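Local coordinates for putative uncharacterized protein (Bacillus anthracis, PDB 3LNO), which is of unknown function but probably takes part in the assembly or maturation of iron-sulfur clusters, at residues 32-37 with 48-53; 64-68 with 81-85; 9-13 with 75-79; 20-24 with 57-63. All coordinates share one frame; numbering follows the deposited sequence.

Contact 1. Residues 32-37 with 48-53; sequences LGLVYD and ITMTMT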
loop_
_atom_site.group_PDB
_atom_site.type_symbol
_atom_site.label_atom_id
_atom_site.label_comp_id
_atom_site.label_asym_id
_atom_site.label_seq_id
_atom_site.Cartn_x
_atom_site.Cartn_y
_atom_site.Cartn_z
ATOM N N LEU A 32 3.596 -4.687 6.149
ATOM C CA LEU A 32 4.866 -4.036 6.445
ATOM C C LEU A 32 4.724 -2.649 7.073
ATOM O O LEU A 32 5.665 -2.151 7.672
ATOM C CB LEU A 32 5.737 -3.909 5.203
ATOM C CG LEU A 32 6.571 -5.139 4.859
ATOM C CD1 LEU A 32 7.398 -4.847 3.615
ATOM C CD2 LEU A 32 7.466 -5.554 6.030
ATOM N N GLY A 33 3.567 -2.026 6.919
ATOM C CA GLY A 33 3.399 -0.660 7.384
ATOM C C GLY A 33 3.874 0.371 6.373
ATOM O O GLY A 33 4.158 1.520 6.749
ATOM N N LEU A 34 4.001 -0.021 5.103
ATOM C CA LEU A 34 4.479 0.928 4.083
ATOM C C LEU A 34 3.423 1.883 3.569
ATOM O O LEU A 34 3.771 2.924 3.016
ATOM C CB LEU A 34 5.100 0.227 2.869
ATOM C CG LEU A 34 6.312 -0.662 3.149
ATOM C CD1 LEU A 34 6.756 -1.273 1.852
ATOM C CD2 LEU A 34 7.435 0.177 3.792
ATOM N N VAL A 35 2.149 1.527 3.724
ATOM C CA VAL A 35 1.064 2.349 3.208
ATOM C C VAL A 35 0.588 3.357 4.262
ATOM O O VAL A 35 0.013 2.977 5.306
ATOM C CB VAL A 35 -0.119 1.508 2.715
ATOM C CG1 VAL A 35 -1.121 2.397 2.001
ATOM C CG2 VAL A 35 0.351 0.400 1.764
ATOM N N TYR A 36 0.840 4.639 3.983
ATOM C CA TYR A 36 0.518 5.740 4.913
ATOM C C TYR A 36 -0.883 6.318 4.741
ATOM O O TYR A 36 -1.492 6.791 5.683
ATOM C CB TYR A 36 1.525 6.885 4.738
ATOM C CG TYR A 36 2.890 6.583 5.262
ATOM C CD1 TYR A 36 3.132 5.406 5.956
ATOM C CD2 TYR A 36 3.953 7.477 5.063
ATOM C CE1 TYR A 36 4.391 5.108 6.457
ATOM C CE2 TYR A 36 5.210 7.204 5.563
ATOM C CZ TYR A 36 5.406 6.013 6.276
ATOM O OH TYR A 36 6.611 5.722 6.803
ATOM N N ASP A 37 -1.410 6.309 3.526
ATOM C CA ASP A 37 -2.717 6.949 3.340
ATOM C C ASP A 37 -3.349 6.441 2.074
ATOM O O ASP A 37 -2.664 6.291 1.068
ATOM C CB ASP A 37 -2.547 8.475 3.241
ATOM C CG ASP A 37 -3.871 9.218 3.294
ATOM O OD1 ASP A 37 -4.857 8.713 3.889
ATOM O OD2 ASP A 37 -3.919 10.336 2.754
ATOM N N ILE A 48 -2.769 6.800 -3.410
ATOM C CA ILE A 48 -2.107 5.957 -2.419
ATOM C C ILE A 48 -0.767 6.603 -2.063
ATOM O O ILE A 48 0.082 6.771 -2.922
ATOM C CB ILE A 48 -1.847 4.536 -2.980
ATOM C CG1 ILE A 48 -3.172 3.795 -3.206
ATOM C CG2 ILE A 48 -1.026 3.700 -1.982
ATOM C CD1 ILE A 48 -3.724 4.031 -4.497
ATOM N N THR A 49 -0.569 6.928 -0.797
ATOM C CA THR A 49 0.692 7.515 -0.324
ATOM C C THR A 49 1.440 6.443 0.460
ATOM O O THR A 49 0.925 5.878 1.436
ATOM C CB THR A 49 0.380 8.700 0.645
ATOM O OG1 THR A 49 -0.467 9.636 -0.027
ATOM C CG2 THR A 49 1.647 9.417 1.125
HETATM N N MSE A 50 2.655 6.151 0.037
HETATM C CA MSE A 50 3.400 5.093 0.682
HETATM C C MSE A 50 4.880 5.427 0.709
HETATM O O MSE A 50 5.334 6.400 0.084
HETATM C CB MSE A 50 3.166 3.776 -0.058
HETATM C CG MSE A 50 3.767 3.752 -1.459
HETATM SE SE MSE A 50 3.344 2.038 -2.345
HETATM C CE MSE A 50 4.236 0.771 -1.137
ATOM N N THR A 51 5.630 4.634 1.461
ATOM C CA THR A 51 7.084 4.765 1.465
ATOM C C THR A 51 7.716 3.411 1.132
ATOM O O THR A 51 7.003 2.475 0.788
ATOM C CB THR A 51 7.580 5.303 2.797
ATOM O OG1 THR A 51 8.950 5.682 2.653
ATOM C CG2 THR A 51 7.458 4.241 3.897
HETATM N N MSE A 52 9.042 3.310 1.176
HETATM C CA MSE A 52 9.723 2.027 0.974
HETATM C C MSE A 52 10.504 1.707 2.234
HETATM O O MSE A 52 10.611 2.552 3.127
HETATM C CB MSE A 52 10.684 2.113 -0.198
HETATM C CG MSE A 52 9.994 2.479 -1.498
HETATM SE SE MSE A 52 8.996 0.932 -2.108
HETATM C CE MSE A 52 7.491 1.915 -2.889
ATOM N N THR A 53 11.065 0.509 2.323
ATOM C CA THR A 53 11.834 0.174 3.521
ATOM C C THR A 53 13.114 1.007 3.691
ATOM O O THR A 53 13.612 1.152 4.801
ATOM C CB THR A 53 12.165 -1.317 3.592
ATOM O OG1 THR A 53 12.878 -1.710 2.409
ATOM C CG2 THR A 53 10.899 -2.114 3.691
HETATM O O HOH W 1 -3.114 9.283 -0.196
#

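Contact 2. Residues 64-68 with 81-85; sequences VSDVK and IEVNV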
loop_
_atom_site.group_PDB
_atom_site.type_symbol
_atom_site.label_atom_id
_atom_site.label_comp_id
_atom_site.label_asym_id
_atom_site.label_seq_id
_atom_site.Cartn_x
_atom_site.Cartn_y
_atom_site.Cartn_z
ATOM N N VAL A 64 5.374 -0.039 -7.106
ATOM C CA VAL A 64 4.411 0.903 -7.630
ATOM C C VAL A 64 3.576 0.389 -8.810
ATOM O O VAL A 64 2.348 0.556 -8.823
ATOM C CB VAL A 64 5.084 2.196 -8.066
ATOM C CG1 VAL A 64 4.090 3.046 -8.865
ATOM C CG2 VAL A 64 5.628 2.944 -6.840
ATOM N N SER A 65 4.214 -0.202 -9.822
ATOM C CA SER A 65 3.419 -0.772 -10.915
ATOM C C SER A 65 2.529 -1.929 -10.416
ATOM O O SER A 65 1.409 -2.124 -10.897
ATOM C CB SER A 65 4.279 -1.183 -12.134
ATOM O OG SER A 65 5.403 -1.940 -11.743
ATOM N N ASP A 66 3.016 -2.681 -9.431
ATOM C CA ASP A 66 2.202 -3.734 -8.826
ATOM C C ASP A 66 0.952 -3.165 -8.122
ATOM O O ASP A 66 -0.144 -3.723 -8.221
ATOM C CB ASP A 66 3.041 -4.542 -7.854
ATOM C CG ASP A 66 3.184 -5.976 -8.279
ATOM O OD1 ASP A 66 3.770 -6.220 -9.362
ATOM O OD2 ASP A 66 2.700 -6.861 -7.530
ATOM N N VAL A 67 1.108 -2.029 -7.449
ATOM C CA VAL A 67 -0.039 -1.334 -6.880
ATOM C C VAL A 67 -1.074 -1.010 -7.965
ATOM O O VAL A 67 -2.258 -1.315 -7.818
ATOM C CB VAL A 67 0.379 -0.031 -6.116
ATOM C CG1 VAL A 67 -0.825 0.807 -5.808
ATOM C CG2 VAL A 67 1.078 -0.363 -4.799
ATOM N N LYS A 68 -0.635 -0.431 -9.082
ATOM C CA LYS A 68 -1.589 -0.084 -10.140
ATOM C C LYS A 68 -2.251 -1.304 -10.759
ATOM O O LYS A 68 -3.453 -1.333 -10.963
ATOM C CB LYS A 68 -0.933 0.782 -11.211
ATOM C CG LYS A 68 -0.395 2.089 -10.638
ATOM C CD LYS A 68 0.103 3.006 -11.742
ATOM C CE LYS A 68 0.183 4.458 -11.267
ATOM N NZ LYS A 68 0.419 5.343 -12.435
ATOM N N ILE A 81 -5.527 6.018 -10.537
ATOM C CA ILE A 81 -4.678 5.544 -9.462
ATOM C C ILE A 81 -3.359 6.287 -9.440
ATOM O O ILE A 81 -2.519 6.094 -10.319
ATOM C CB ILE A 81 -4.341 4.075 -9.592
ATOM C CG1 ILE A 81 -5.615 3.260 -9.765
ATOM C CG2 ILE A 81 -3.530 3.658 -8.357
ATOM C CD1 ILE A 81 -5.390 1.864 -10.199
ATOM N N GLU A 82 -3.163 7.100 -8.412
ATOM C CA GLU A 82 -1.899 7.779 -8.227
ATOM C C GLU A 82 -1.151 7.158 -7.047
ATOM O O GLU A 82 -1.738 6.961 -5.975
ATOM C CB GLU A 82 -2.157 9.238 -7.876
ATOM C CG GLU A 82 -2.408 10.128 -9.018
ATOM C CD GLU A 82 -2.306 11.583 -8.606
ATOM O OE1 GLU A 82 -3.367 12.184 -8.325
ATOM O OE2 GLU A 82 -1.163 12.113 -8.545
ATOM N N VAL A 83 0.140 6.899 -7.214
ATOM C CA VAL A 83 0.942 6.399 -6.101
ATOM C C VAL A 83 1.990 7.430 -5.788
ATOM O O VAL A 83 2.856 7.707 -6.628
ATOM C CB VAL A 83 1.621 5.052 -6.404
ATOM C CG1 VAL A 83 2.339 4.544 -5.172
ATOM C CG2 VAL A 83 0.597 4.018 -6.853
ATOM N N ASN A 84 1.902 8.038 -4.606
ATOM C CA ASN A 84 2.937 9.006 -4.239
ATOM C C ASN A 84 3.852 8.373 -3.228
ATOM O O ASN A 84 3.418 7.990 -2.135
ATOM C CB ASN A 84 2.357 10.300 -3.679
ATOM C CG ASN A 84 1.594 11.106 -4.727
ATOM O OD1 ASN A 84 1.928 11.099 -5.920
ATOM N ND2 ASN A 84 0.563 11.813 -4.278
ATOM N N VAL A 85 5.114 8.244 -3.600
ATOM C CA VAL A 85 6.102 7.643 -2.714
ATOM C C VAL A 85 6.787 8.752 -1.885
ATOM O O VAL A 85 7.397 9.672 -2.443
ATOM C CB VAL A 85 7.122 6.901 -3.534
ATOM C CG1 VAL A 85 8.226 6.389 -2.661
ATOM C CG2 VAL A 85 6.433 5.758 -4.327
#

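Contact 3. Residues 9-13 with 75-79; sequences FENKL and VPEVN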
loop_
_atom_site.group_PDB
_atom_site.type_symbol
_atom_site.label_atom_id
_atom_site.label_comp_id
_atom_site.label_asym_id
_atom_site.label_seq_id
_atom_site.Cartn_x
_atom_site.Cartn_y
_atom_site.Cartn_z
ATOM N N PHE A 9 -14.847 2.946 0.310
ATOM C CA PHE A 9 -14.074 2.636 -0.889
ATOM C C PHE A 9 -12.587 2.597 -0.542
ATOM O O PHE A 9 -11.851 1.733 -0.999
ATOM C CB PHE A 9 -14.357 3.643 -2.017
ATOM C CG PHE A 9 -13.744 3.253 -3.347
ATOM C CD1 PHE A 9 -13.939 1.977 -3.860
ATOM C CD2 PHE A 9 -12.976 4.162 -4.077
ATOM C CE1 PHE A 9 -13.380 1.604 -5.080
ATOM C CE2 PHE A 9 -12.425 3.805 -5.295
ATOM C CZ PHE A 9 -12.620 2.510 -5.800
ATOM N N GLU A 10 -12.156 3.551 0.271
ATOM C CA GLU A 10 -10.778 3.619 0.723
ATOM C C GLU A 10 -10.404 2.368 1.475
ATOM O O GLU A 10 -9.297 1.850 1.341
ATOM C CB GLU A 10 -10.578 4.858 1.612
ATOM C CG GLU A 10 -10.777 6.119 0.800
ATOM C CD GLU A 10 -10.965 7.354 1.657
ATOM O OE1 GLU A 10 -11.212 7.231 2.884
ATOM O OE2 GLU A 10 -10.909 8.450 1.072
ATOM N N ASN A 11 -11.341 1.884 2.276
ATOM C CA ASN A 11 -11.061 0.708 3.062
ATOM C C ASN A 11 -10.915 -0.497 2.113
ATOM O O ASN A 11 -10.019 -1.330 2.260
ATOM C CB ASN A 11 -12.190 0.496 4.071
ATOM C CG ASN A 11 -11.931 -0.669 4.973
ATOM O OD1 ASN A 11 -10.927 -0.705 5.673
ATOM N ND2 ASN A 11 -12.820 -1.655 4.938
ATOM N N LYS A 12 -11.804 -0.585 1.133
ATOM C CA LYS A 12 -11.729 -1.670 0.157
ATOM C C LYS A 12 -10.408 -1.618 -0.617
ATOM O O LYS A 12 -9.735 -2.632 -0.801
ATOM C CB LYS A 12 -12.907 -1.574 -0.813
ATOM C CG LYS A 12 -12.872 -2.640 -1.905
ATOM C CD LYS A 12 -14.025 -2.434 -2.873
ATOM C CE LYS A 12 -14.371 -3.732 -3.606
ATOM N NZ LYS A 12 -15.446 -3.527 -4.641
ATOM N N LEU A 13 -10.007 -0.428 -1.043
ATOM C CA LEU A 13 -8.736 -0.301 -1.743
ATOM C C LEU A 13 -7.587 -0.757 -0.861
ATOM O O LEU A 13 -6.666 -1.431 -1.327
ATOM C CB LEU A 13 -8.491 1.135 -2.211
ATOM C CG LEU A 13 -9.387 1.716 -3.311
ATOM C CD1 LEU A 13 -9.049 3.194 -3.506
ATOM C CD2 LEU A 13 -9.179 0.985 -4.605
ATOM N N VAL A 75 -10.027 -4.160 -8.162
ATOM C CA VAL A 75 -11.077 -3.205 -7.810
ATOM C C VAL A 75 -11.398 -2.360 -9.041
ATOM O O VAL A 75 -11.083 -1.164 -9.094
ATOM C CB VAL A 75 -10.622 -2.304 -6.652
ATOM C CG1 VAL A 75 -11.795 -1.505 -6.119
ATOM C CG2 VAL A 75 -9.976 -3.165 -5.548
ATOM N N PRO A 76 -12.022 -2.994 -10.052
ATOM C CA PRO A 76 -12.238 -2.406 -11.387
ATOM C C PRO A 76 -13.001 -1.092 -11.359
ATOM O O PRO A 76 -12.888 -0.315 -12.296
ATOM C CB PRO A 76 -13.061 -3.478 -12.119
ATOM C CG PRO A 76 -13.680 -4.335 -10.973
ATOM C CD PRO A 76 -12.588 -4.350 -9.939
ATOM N N GLU A 77 -13.769 -0.835 -10.306
ATOM C CA GLU A 77 -14.493 0.425 -10.233
ATOM C C GLU A 77 -13.603 1.613 -9.826
ATOM O O GLU A 77 -14.073 2.759 -9.789
ATOM C CB GLU A 77 -15.742 0.321 -9.326
ATOM C CG GLU A 77 -15.480 0.252 -7.802
ATOM C CD GLU A 77 -15.146 -1.157 -7.309
ATOM O OE1 GLU A 77 -14.574 -1.950 -8.098
ATOM O OE2 GLU A 77 -15.446 -1.464 -6.124
ATOM N N VAL A 78 -12.330 1.358 -9.518
ATOM C CA VAL A 78 -11.429 2.481 -9.265
ATOM C C VAL A 78 -11.165 3.216 -10.597
ATOM O O VAL A 78 -11.114 2.585 -11.653
ATOM C CB VAL A 78 -10.078 2.045 -8.618
ATOM C CG1 VAL A 78 -9.187 1.333 -9.619
ATOM C CG2 VAL A 78 -9.336 3.246 -8.070
ATOM N N ASN A 79 -11.022 4.539 -10.552
ATOM C CA ASN A 79 -10.643 5.277 -11.758
ATOM C C ASN A 79 -9.186 5.649 -11.757
ATOM O O ASN A 79 -8.350 4.784 -12.001
ATOM C CB ASN A 79 -11.589 6.437 -12.040
ATOM C CG ASN A 79 -12.937 5.926 -12.507
ATOM O OD1 ASN A 79 -12.996 5.002 -13.325
ATOM N ND2 ASN A 79 -14.016 6.449 -11.936
#

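Contact 4. Residues 20-24 with 57-63; sequences VIDPE and CPMAGQI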
loop_
_atom_site.group_PDB
_atom_site.type_symbol
_atom_site.label_atom_id
_atom_site.label_comp_id
_atom_site.label_asym_id
_atom_site.label_seq_id
_atom_site.Cartn_x
_atom_site.Cartn_y
_atom_site.Cartn_z
ATOM N N VAL A 20 -0.141 -7.000 -2.743
ATOM C CA VAL A 20 1.124 -6.434 -3.269
ATOM C C VAL A 20 2.256 -6.788 -2.301
ATOM O O VAL A 20 2.253 -6.360 -1.142
ATOM C CB VAL A 20 1.050 -4.884 -3.386
ATOM C CG1 VAL A 20 2.391 -4.313 -3.825
ATOM C CG2 VAL A 20 -0.114 -4.427 -4.317
ATOM N N ILE A 21 3.213 -7.586 -2.762
ATOM C CA ILE A 21 4.280 -8.093 -1.905
ATOM C C ILE A 21 5.577 -7.295 -2.058
ATOM O O ILE A 21 5.972 -6.958 -3.174
ATOM C CB ILE A 21 4.584 -9.578 -2.238
ATOM C CG1 ILE A 21 3.280 -10.363 -2.453
ATOM C CG2 ILE A 21 5.379 -10.234 -1.128
ATOM C CD1 ILE A 21 2.326 -10.252 -1.286
ATOM N N ASP A 22 6.258 -7.001 -0.951
ATOM C CA ASP A 22 7.660 -6.559 -1.060
ATOM C C ASP A 22 8.549 -7.781 -1.303
ATOM O O ASP A 22 8.727 -8.592 -0.407
ATOM C CB ASP A 22 8.121 -5.814 0.196
ATOM C CG ASP A 22 9.590 -5.353 0.105
ATOM O OD1 ASP A 22 10.035 -4.566 0.962
ATOM O OD2 ASP A 22 10.300 -5.758 -0.836
ATOM N N PRO A 23 9.109 -7.916 -2.516
ATOM C CA PRO A 23 9.799 -9.165 -2.862
ATOM C C PRO A 23 10.971 -9.503 -1.929
ATOM O O PRO A 23 11.195 -10.672 -1.621
ATOM C CB PRO A 23 10.301 -8.913 -4.288
ATOM C CG PRO A 23 9.449 -7.811 -4.813
ATOM C CD PRO A 23 9.122 -6.944 -3.623
ATOM N N GLU A 24 11.704 -8.497 -1.479
ATOM C CA GLU A 24 12.836 -8.739 -0.598
ATOM C C GLU A 24 12.428 -9.298 0.771
ATOM O O GLU A 24 13.176 -10.057 1.378
ATOM C CB GLU A 24 13.649 -7.455 -0.436
ATOM C CG GLU A 24 14.184 -6.910 -1.762
ATOM C CD GLU A 24 14.376 -5.400 -1.746
ATOM O OE1 GLU A 24 13.420 -4.681 -1.361
ATOM O OE2 GLU A 24 15.478 -4.937 -2.125
ATOM N N CYS A 57 16.070 1.233 -1.601
ATOM C CA CYS A 57 15.229 0.123 -2.073
ATOM C C CYS A 57 15.048 0.018 -3.579
ATOM O O CYS A 57 14.433 0.878 -4.204
ATOM C CB CYS A 57 13.860 0.152 -1.404
ATOM S SG CYS A 57 12.854 -1.278 -1.838
ATOM N N PRO A 58 15.563 -1.070 -4.160
ATOM C CA PRO A 58 15.629 -1.276 -5.610
ATOM C C PRO A 58 14.295 -1.714 -6.205
ATOM O O PRO A 58 14.074 -1.522 -7.403
ATOM C CB PRO A 58 16.652 -2.411 -5.753
ATOM C CG PRO A 58 17.240 -2.617 -4.357
ATOM C CD PRO A 58 16.199 -2.165 -3.415
HETATM N N MSE A 59 13.418 -2.287 -5.383
HETATM C CA MSE A 59 12.132 -2.797 -5.863
HETATM C C MSE A 59 11.054 -1.709 -5.973
HETATM O O MSE A 59 9.891 -1.992 -6.271
HETATM C CB MSE A 59 11.652 -3.946 -4.968
HETATM C CG MSE A 59 12.517 -5.206 -5.048
HETATM SE SE MSE A 59 12.634 -5.946 -6.857
HETATM C CE MSE A 59 13.951 -7.371 -6.564
ATOM N N ALA A 60 11.432 -0.460 -5.743
ATOM C CA ALA A 60 10.436 0.605 -5.679
ATOM C C ALA A 60 9.612 0.701 -6.958
ATOM O O ALA A 60 8.395 0.897 -6.913
ATOM C CB ALA A 60 11.093 1.940 -5.363
ATOM N N GLY A 61 10.271 0.582 -8.103
ATOM C CA GLY A 61 9.574 0.683 -9.375
ATOM C C GLY A 61 8.585 -0.448 -9.549
ATOM O O GLY A 61 7.458 -0.239 -9.965
ATOM N N GLN A 62 9.006 -1.660 -9.210
ATOM C CA GLN A 62 8.132 -2.822 -9.316
ATOM C C GLN A 62 6.953 -2.770 -8.333
ATOM O O GLN A 62 5.853 -3.213 -8.648
ATOM C CB GLN A 62 8.928 -4.105 -9.113
ATOM C CG GLN A 62 8.099 -5.358 -9.325
ATOM C CD GLN A 62 8.862 -6.622 -8.995
ATOM O OE1 GLN A 62 10.089 -6.678 -9.138
ATOM N NE2 GLN A 62 8.140 -7.651 -8.553
ATOM N N ILE A 63 7.177 -2.226 -7.141
ATOM C CA ILE A 63 6.106 -2.153 -6.152
ATOM C C ILE A 63 4.993 -1.219 -6.629
ATOM O O ILE A 63 3.819 -1.590 -6.644
ATOM C CB ILE A 63 6.664 -1.831 -4.738
ATOM C CG1 ILE A 63 7.436 -3.044 -4.211
ATOM C CG2 ILE A 63 5.545 -1.456 -3.778
ATOM C CD1 ILE A 63 8.178 -2.811 -2.898
#

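Contact 1. Residues 32-37 with 48-53
Thr49 O receives two backbone donors from the facing strand: Tyr36 N lies 2.8 Å from Thr49 O, and the next amide, Asp37 N, is 3.2 Å from the same oxygen. Two consecutive residues opposite one define a classic beta bulge, and it sits in the antiparallel hairpin of strands 35-40 and 46-50. Register agrees: Val35 with Met50 is a non-hydrogen-bonded pair, Asp37 with Thr49 a hydrogen-bonded one, so one side has gained a residue. The return bond is nearly straight, Thr49 N to Asp37 O at 2.9 Å with 174° at the hydrogen. Beyond the bulge, Thr51 N reaches Leu34 O over 3.0 Å, just after the Schellman turn at Gly33 that ends helix 29-32.

Two side-chain hydroxyls have partners beyond the hairpin. At chi1 -168° Thr51 turns OG1 to the side of Val86 O, to which it bonds, and CG2 to that of Tyr36, 3.4 Å from Tyr36 OH. That hydroxyl is itself engaged with Pro89 O. A water 2.7 Å from Thr49 OG1 also makes a longer bond to Asp37 OD2, having more acceptors nearby than protons. Apolar atoms fill in between: Leu34 CD2 lies over the backbone at Met52 and near Thr53 CG2, while the selenomethionine Met50 brings CE to 4.1 Å from Leu34 CB.

The chemistry implies a hairpin held by main-chain bonds through its irregularity: the amide added by the bulge still finds an acceptor because one carbonyl serves two donors, and the threonine and tyrosine hydroxyls tie the hairpin to Val86 and Pro89 respectively.

Contact 2. Residues 64-68 with 81-85
Val64 and Val67 of helix 60-74 pack on Val83 of strand 81-85, the helix and the second strand of a beta-alpha-beta unit whose first strand is 46-50. The helix segment runs roughly against the strand, at 153° between their directions, with the axes 9.0 Å apart at closest approach, a spacing filled by side chains of both elements. Val64 spreads two branches over the strand: CG2 meets Val83 CG1 and Val85 CG2, the latter at 3.9 Å, while CG1 faces Val83 CB. One turn on, Val67 CG1 comes to 3.7 Å from Val83 CG2. The three strand residues that touch the helix, Ile81, Val83 and Val85, all direct their CB toward it, as every second residue of an extended strand can, and Val83 also touches Met50 of the adjoining strand.

Lys68 can be traced outward from the helix. Its CB starts off alongside the strand; CG, placed anti to the carbonyl carbon (chi1 -60°), lies 4.2 Å from Ile81 CG2, so the first part of the chain is apolar packing. From there the chain is extended, sliding past Ile81 in the opposite sense to that side chain, and CD passes about 4.3 Å from Ile81 O. Ile81 in turn lays CD1 near the carbonyl oxygen of Lys68, whose own partner is Ser72 OG. The lysine remains at the exposed border of the contact, and the segments are joined by apolar packing. Lys68 CE rests 3.3 Å from Ile81 O, and Lys68 NZ 3.7 Å from that oxygen.

Contact 3. Residues 9-13 with 75-79
Phe9 directs one corner of its ring into segment 75-79: CE1 approaches Val75 CG1 at 3.6 Å, and CZ stands 3.7 Å from Val78 CA, at the ring edge near its plane. Glu77 adds its methylene, with CG 3.7 Å from Phe9 CE1. Leu13 CD2 packs on Val75 CG1 at 3.9 Å, the side chains crossing at about a right angle. At the exposed border Lys12 NZ forms a salt bridge with Glu77 OE2, on that oxygen's syn lone pair; the modelled 2.5 Å is doubtfully short.

Further groups help to set these positions. Leu13 CG sits 4.1 Å above the ring plane of Phe9, over its centre, so one face of the ring is backed by its own helix. Glu77 bends back at chi2 (-83°), which turns its carboxylate toward the extended Lys12. The type I turn, closed by Val78 N to Val75 O at 2.8 Å, holds Val75, Glu77 and Val78 together, and Asn44 ND2 grips Glu77 O.

The contact thus joins helix 3-16 to the connection between helix 60-74 and strand 81-85, with Ala40 of strand 35-40 against Phe9 and Ala46 of strand 46-50 against Leu13 and Val78.

Contact 4. Residues 20-24 with 57-63
Pro23 and Ile63 supply much of the apolar packing between segment 20-24 and the start of helix 60-74. Pro23 CD lies 4.3 Å from Ile63 CG1, and its CG is 4.0 Å from CG of the selenomethionine Met59, at the N-cap position of the helix. Val20 CG1 completes this set, 4.3 Å from Ile63 CG2. Gln62, fully extended, brings its amide NE2 alongside the proline ring.

Contacts of polar atoms with carbon or sulfur form a second group. Glu24 extends beyond CG, with CG anti to its carbonyl carbon (chi1 -59°), and its carboxylate arrives at residues 57-59: OE2 is 3.1 Å from Pro58 CD, OE1 is 3.5 Å from Cys57 SG, and its CD lies against Met59 CG. Asp22 also presents a carboxylate to Ile63, whose CD1 is 4.2 Å from Asp22 OD2.

Hydrogen bonding is local to each segment. Glu24 N donates to Asp22 OD2 at 3.1 Å from 44° out of the carboxylate plane, an Asx turn that shapes the chain around Pro23. On the other side Ile63 N bonds to Met59 O in the first helical turn.

The chemistry implies a junction made across the segments by van der Waals packing, with the hydrogen bonds internal to each.

How the contacts relate
Contacts 1, 2 and 4 cluster, with centres 11 to 12 Å apart, whereas contact 3 lies farther out, 22 Å from contact 4 on the opposite side of the chain's centre. Contacts 1 and 2 reach the same mixed sheet, in which strand 46-50 lies between 35-40 and 81-85; Ile48 CD1 packs 3.9 Å from Ile81 CG2. Contacts 2 and 4 use successive parts of helix 60-74, and Met50 CE meets Ile63 CG2 at 3.7 Å, linking contacts 1 and 4. Along the chain, contact 1 nests within contact 4, which nests within contact 3; contact 2 crosses contact 3. Contacts 1 and 2 join neighbouring elements; 3 and 4 unite segments 62 and 33 residues apart.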